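PDB 4G1P: Cys-Gly metallodipeptidase DUG1 from Saccharomyces cerevisiae, which hydrolyses the dipeptide Cys-Gly as a two-metal M20-family peptidase and serves as the catalytic component of the glutathione-degrading complex. Local coordinates for the interface of chains A and B. Residues are numbered along the deposited sequence; one frame, centred on the assembly and turned at random. Chains: chain A/B, Cys-Gly metallodipeptidase DUG1.

Contact 1: the interface of chains A and B. Residues chain A 318-322, 346; chain B 234, 238-239, 243, 246, 337.
The carboxylate of B:Glu243 reaches the backbone and side chain of strand 318-325 of chain A, a small polar patch within a homodimer interface. Its OE1 accepts a hydrogen bond from the amide N of A:Ile321 at 3.2 Å, met nearly along the C-O axis and bent moderately, with 154° at the hydrogen. OE1 also lies 2.7 Å from water 2, which in turn reaches the backbone O of A:Ile321, so one carboxylate oxygen addresses both polar backbone atoms of that residue. The other oxygen, OE2, points at the hydroxyl of A:Ser320, but that pair is modelled too close for its length to mean anything. The glutamate chain runs extended beyond CG (chi2 -172°), which carries the carboxylate out to the strand. B:Ile246 CD1, 3.8 Å from A:Leu319 O, forms an apolar flank beside it.

Beside this grip, water 3 joins the hydroxyls of A:Ser318 and A:Ser320 to the backbone O of B:Ser234, 2.8 Å from the water, and passes on to water 1, which lies 2.7 Å from B:Ser234 OG. B:Ser234 sets its CB at the edge of the A:His322 ring, 3.7 Å from CE1. In the second shell, A:Ser346 OG hydrogen-bonds A:His322 NE2 at 2.6 Å and should restrain the turn of that ring, while also binding water 1.

Chain A contributes strand 318-325, with strand 340-349 beside it; chain B brings loop residue B:Glu243, just before helix 244-252, and B:Ile246 in its first turn.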
loop_
_atom_site.group_PDB
_atom_site.type_symbol
_atom_site.label_atom_id
_atom_site.label_comp_id
_atom_site.label_asym_id
_atom_site.label_seq_id
_atom_site.Cartn_x
_atom_site.Cartn_y
_atom_site.Cartn_z
ATOM N N SER A 318 -2.639 -1.933 24.240
ATOM C CA SER A 318 -2.628 -2.815 23.074
ATOM C C SER A 318 -1.698 -2.267 22.003
ATOM O O SER A 318 -1.384 -1.076 21.989
ATOM C CB SER A 318 -4.036 -3.003 22.515
ATOM O OG SER A 318 -4.601 -1.757 22.158
ATOM N N LEU A 319 -1.231 -3.145 21.120
ATOM C CA LEU A 319 -0.353 -2.730 20.030
ATOM C C LEU A 319 -0.925 -3.301 18.750
ATOM O O LEU A 319 -1.150 -4.505 18.645
ATOM C CB LEU A 319 1.079 -3.214 20.258
ATOM C CG LEU A 319 2.230 -2.534 19.500
ATOM C CD1 LEU A 319 3.571 -2.855 20.149
ATOM C CD2 LEU A 319 2.272 -2.938 18.034
ATOM N N SER A 320 -1.189 -2.427 17.791
ATOM C CA SER A 320 -1.757 -2.855 16.523
ATOM C C SER A 320 -0.814 -2.531 15.373
ATOM O O SER A 320 -0.076 -1.537 15.409
ATOM C CB SER A 320 -3.112 -2.188 16.291
ATOM O OG SER A 320 -4.155 -2.896 16.943
ATOM N N ILE A 321 -0.833 -3.365 14.343
ATOM C CA ILE A 321 0.041 -3.115 13.200
ATOM C C ILE A 321 -0.785 -2.814 11.948
ATOM O O ILE A 321 -1.559 -3.646 11.492
ATOM C CB ILE A 321 1.057 -4.257 13.014
ATOM C CG1 ILE A 321 2.063 -4.207 14.159
ATOM C CG2 ILE A 321 1.791 -4.125 11.686
ATOM C CD1 ILE A 321 3.034 -5.337 14.171
ATOM N N HIS A 322 -0.614 -1.608 11.412
ATOM C CA HIS A 322 -1.533 -1.061 10.425
ATOM C C HIS A 322 -1.191 -1.300 8.965
ATOM O O HIS A 322 -2.082 -1.379 8.124
ATOM C CB HIS A 322 -1.679 0.425 10.669
ATOM C CG HIS A 322 -2.036 0.743 12.078
ATOM N ND1 HIS A 322 -3.245 0.384 12.632
ATOM C CD2 HIS A 322 -1.331 1.346 13.062
ATOM C CE1 HIS A 322 -3.281 0.779 13.889
ATOM N NE2 HIS A 322 -2.131 1.364 14.176
ATOM N N SER A 346 0.559 1.399 16.217
ATOM C CA SER A 346 0.197 2.262 17.336
ATOM C C SER A 346 -0.019 1.495 18.641
ATOM O O SER A 346 -0.312 0.285 18.649
ATOM C CB SER A 346 -1.029 3.098 16.993
ATOM O OG SER A 346 -2.087 2.260 16.590
ATOM N N SER B 234 -8.958 0.257 15.286
ATOM C CA SER B 234 -7.919 -0.419 16.051
ATOM C C SER B 234 -7.984 -0.104 17.540
ATOM O O SER B 234 -7.274 -0.730 18.326
ATOM C CB SER B 234 -6.515 -0.151 15.499
ATOM O OG SER B 234 -6.042 1.121 15.897
ATOM N N GLY B 238 -8.764 -3.155 19.674
ATOM C CA GLY B 238 -7.372 -3.417 19.994
ATOM C C GLY B 238 -7.165 -4.229 21.260
ATOM O O GLY B 238 -7.693 -3.893 22.306
ATOM N N GLY B 239 -6.385 -5.298 21.160
ATOM C CA GLY B 239 -6.077 -6.127 22.305
ATOM C C GLY B 239 -7.112 -7.215 22.533
ATOM O O GLY B 239 -7.018 -8.002 23.477
ATOM N N GLU B 243 -5.126 -10.037 15.033
ATOM C CA GLU B 243 -4.842 -9.196 13.873
ATOM C C GLU B 243 -4.066 -9.932 12.768
ATOM O O GLU B 243 -2.936 -10.384 12.979
ATOM C CB GLU B 243 -4.099 -7.931 14.301
ATOM C CG GLU B 243 -4.760 -7.206 15.465
ATOM C CD GLU B 243 -4.142 -5.841 15.774
ATOM O OE1 GLU B 243 -3.312 -5.335 14.980
ATOM O OE2 GLU B 243 -4.486 -5.267 16.825
ATOM N N ILE B 246 -0.552 -8.890 12.306
ATOM C CA ILE B 246 0.409 -9.334 13.303
ATOM C C ILE B 246 0.921 -10.739 12.959
ATOM O O ILE B 246 2.129 -10.998 12.963
ATOM C CB ILE B 246 -0.187 -9.257 14.711
ATOM C CG1 ILE B 246 -0.395 -7.793 15.098
ATOM C CG2 ILE B 246 0.718 -9.929 15.715
ATOM C CD1 ILE B 246 -1.159 -7.584 16.404
ATOM N N ILE B 337 -7.401 -2.008 11.975
ATOM C CA ILE B 337 -6.982 -3.393 11.941
ATOM C C ILE B 337 -7.465 -3.972 10.618
ATOM O O ILE B 337 -8.657 -4.220 10.444
ATOM C CB ILE B 337 -7.594 -4.164 13.124
ATOM C CG1 ILE B 337 -7.023 -3.644 14.444
ATOM C CG2 ILE B 337 -7.343 -5.642 13.004
ATOM C CD1 ILE B 337 -7.559 -4.353 15.667
HETATM O O HOH W 1 -4.374 1.188 17.967
HETATM O O HOH W 2 -3.942 -5.182 12.337
HETATM O O HOH W 3 -4.618 -1.371 19.088
#

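Contact 2: the interface of chains A and B. Residues chain A 249, 252-253, 321, 324; chain B 249, 252-253, 321, 324.
Helix 244-252 of each chain meets its symmetry mate at the two-fold axis of the homodimer, and the contact shows how a residue beside such an axis comes to pack against its own copy. A:Met249 and B:Met249 carry it. Their thioether sulfurs face each other, SD to SD, at 3.7 Å, and the two side chains cross obliquely, so that the terminal methyl CE of each also comes to 3.8 Å from the SD of the other. The encounter is one of sulfur and methyl against sulfur and methyl, held by van der Waals packing.

The shape of the methionine explains this meeting. CG stands anti to the carbonyl carbon (chi1 -58°), and the chain then bends at both chi2 (-60°) and chi3 (93°), folding the thioether back instead of sending it straight out from the helix. The two copies have the same torsions, in keeping with the two-fold symmetry.

Nearer the backbone, CB of A:Met249 rests on CA of B:Gly253, just beyond the end of the partner helix, at 3.8 Å, and the twin contact repeats this with the chains exchanged. With no side chain on the glycine, the methionine CB packs directly against main chain. A:Leu252 is more peripheral, its CB 4.2 Å from B:Met249 SD, and CD1 of A:Ile321 lies 4.3 Å from CG of B:Met249. A:Val324 and B:Val324 face each other more loosely, CG2 to CG2, at 4.4 Å.

No hydrogen bond spans this patch; its contacts are all apolar. In the fold, helix 244-252 and the glycine after it pack about the axis, with strand 318-325 of both chains supplying A:Ile321, A:Val324 and their twins alongside. This helix and strand probably belong to the C-terminal lid domain, the part of M20 peptidases that commonly mediates dimerisation.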
loop_
_atom_site.group_PDB
_atom_site.type_symbol
_atom_site.label_atom_id
_atom_site.label_comp_id
_atom_site.label_asym_id
_atom_site.label_seq_id
_atom_site.Cartn_x
_atom_site.Cartn_y
_atom_site.Cartn_z
ATOM N N MET A 249 10.140 -6.685 8.406
ATOM C CA MET A 249 9.295 -7.764 8.896
ATOM C C MET A 249 9.803 -8.261 10.240
ATOM O O MET A 249 9.029 -8.653 11.115
ATOM C CB MET A 249 9.232 -8.913 7.897
ATOM C CG MET A 249 8.704 -8.491 6.531
ATOM S SD MET A 249 7.031 -7.803 6.550
ATOM C CE MET A 249 7.295 -6.029 6.714
ATOM N N LEU A 252 9.178 -5.194 12.959
ATOM C CA LEU A 252 7.745 -5.081 13.191
ATOM C C LEU A 252 7.221 -6.325 13.876
ATOM O O LEU A 252 6.337 -6.256 14.723
ATOM C CB LEU A 252 7.021 -4.905 11.861
ATOM C CG LEU A 252 6.287 -3.600 11.583
ATOM C CD1 LEU A 252 6.839 -2.460 12.432
ATOM C CD2 LEU A 252 6.364 -3.279 10.100
ATOM N N GLY A 253 7.783 -7.470 13.506
ATOM C CA GLY A 253 7.312 -8.744 14.007
ATOM C C GLY A 253 7.788 -9.030 15.417
ATOM O O GLY A 253 7.577 -10.118 15.936
ATOM N N ILE A 321 -0.833 -3.365 14.343
ATOM C CA ILE A 321 0.041 -3.115 13.200
ATOM C C ILE A 321 -0.785 -2.814 11.948
ATOM O O ILE A 321 -1.559 -3.646 11.492
ATOM C CB ILE A 321 1.057 -4.257 13.014
ATOM C CG1 ILE A 321 2.063 -4.207 14.159
ATOM C CG2 ILE A 321 1.791 -4.125 11.686
ATOM C CD1 ILE A 321 3.034 -5.337 14.171
ATOM N N VAL A 324 2.234 -1.055 5.714
ATOM C CA VAL A 324 3.538 -0.586 5.284
ATOM C C VAL A 324 3.389 0.469 4.203
ATOM O O VAL A 324 2.626 0.285 3.255
ATOM C CB VAL A 324 4.395 -1.744 4.729
ATOM C CG1 VAL A 324 5.746 -1.238 4.336
ATOM C CG2 VAL A 324 4.544 -2.818 5.754
ATOM N N MET B 249 3.359 -10.482 9.850
ATOM C CA MET B 249 4.739 -10.083 10.084
ATOM C C MET B 249 5.562 -11.278 10.539
ATOM O O MET B 249 6.744 -11.406 10.216
ATOM C CB MET B 249 4.823 -8.961 11.111
ATOM C CG MET B 249 4.042 -7.718 10.706
ATOM S SD MET B 249 4.580 -6.963 9.152
ATOM C CE MET B 249 3.520 -7.724 7.911
ATOM N N LEU B 252 5.805 -13.860 7.303
ATOM C CA LEU B 252 6.670 -13.251 6.303
ATOM C C LEU B 252 8.087 -13.142 6.826
ATOM O O LEU B 252 9.049 -13.310 6.085
ATOM C CB LEU B 252 6.158 -11.855 5.963
ATOM C CG LEU B 252 5.647 -11.577 4.556
ATOM C CD1 LEU B 252 5.207 -12.859 3.860
ATOM C CD2 LEU B 252 4.519 -10.561 4.618
ATOM N N GLY B 253 8.207 -12.865 8.119
ATOM C CA GLY B 253 9.500 -12.636 8.730
ATOM C C GLY B 253 10.260 -13.921 8.990
ATOM O O GLY B 253 11.314 -13.906 9.611
ATOM N N ILE B 321 11.109 -9.702 -0.446
ATOM C CA ILE B 321 9.790 -9.386 0.095
ATOM C C ILE B 321 9.310 -8.027 -0.419
ATOM O O ILE B 321 9.934 -7.005 -0.165
ATOM C CB ILE B 321 9.770 -9.513 1.629
ATOM C CG1 ILE B 321 9.885 -10.988 1.999
ATOM C CG2 ILE B 321 8.483 -8.941 2.209
ATOM C CD1 ILE B 321 10.005 -11.244 3.462
ATOM N N VAL B 324 2.850 -5.411 1.163
ATOM C CA VAL B 324 1.603 -5.952 1.669
ATOM C C VAL B 324 0.424 -5.318 0.954
ATOM O O VAL B 324 0.373 -4.098 0.800
ATOM C CB VAL B 324 1.456 -5.697 3.185
ATOM C CG1 VAL B 324 0.184 -6.304 3.685
ATOM C CG2 VAL B 324 2.613 -6.283 3.925
#

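Contacts 1 and 2 are parts of one two-fold interface, their C-alpha centres about 13 Å apart. They share A:Ile321, and both draw on strand 318-325 and helix 244-252: contact 2 takes these elements from each chain at the axis, whereas contact 1 pairs the strand of one chain with loops and the start of the helix of the other and recurs on the far side. An apolar centre is therefore flanked by twin polar, hydrated patches. Contact 2, centred about 26 Å from A:Glu171, most likely serves dimerisation; contact 1, about 17 Å from it, could also couple the interface to the substrate pocket, which the structure alone does not show.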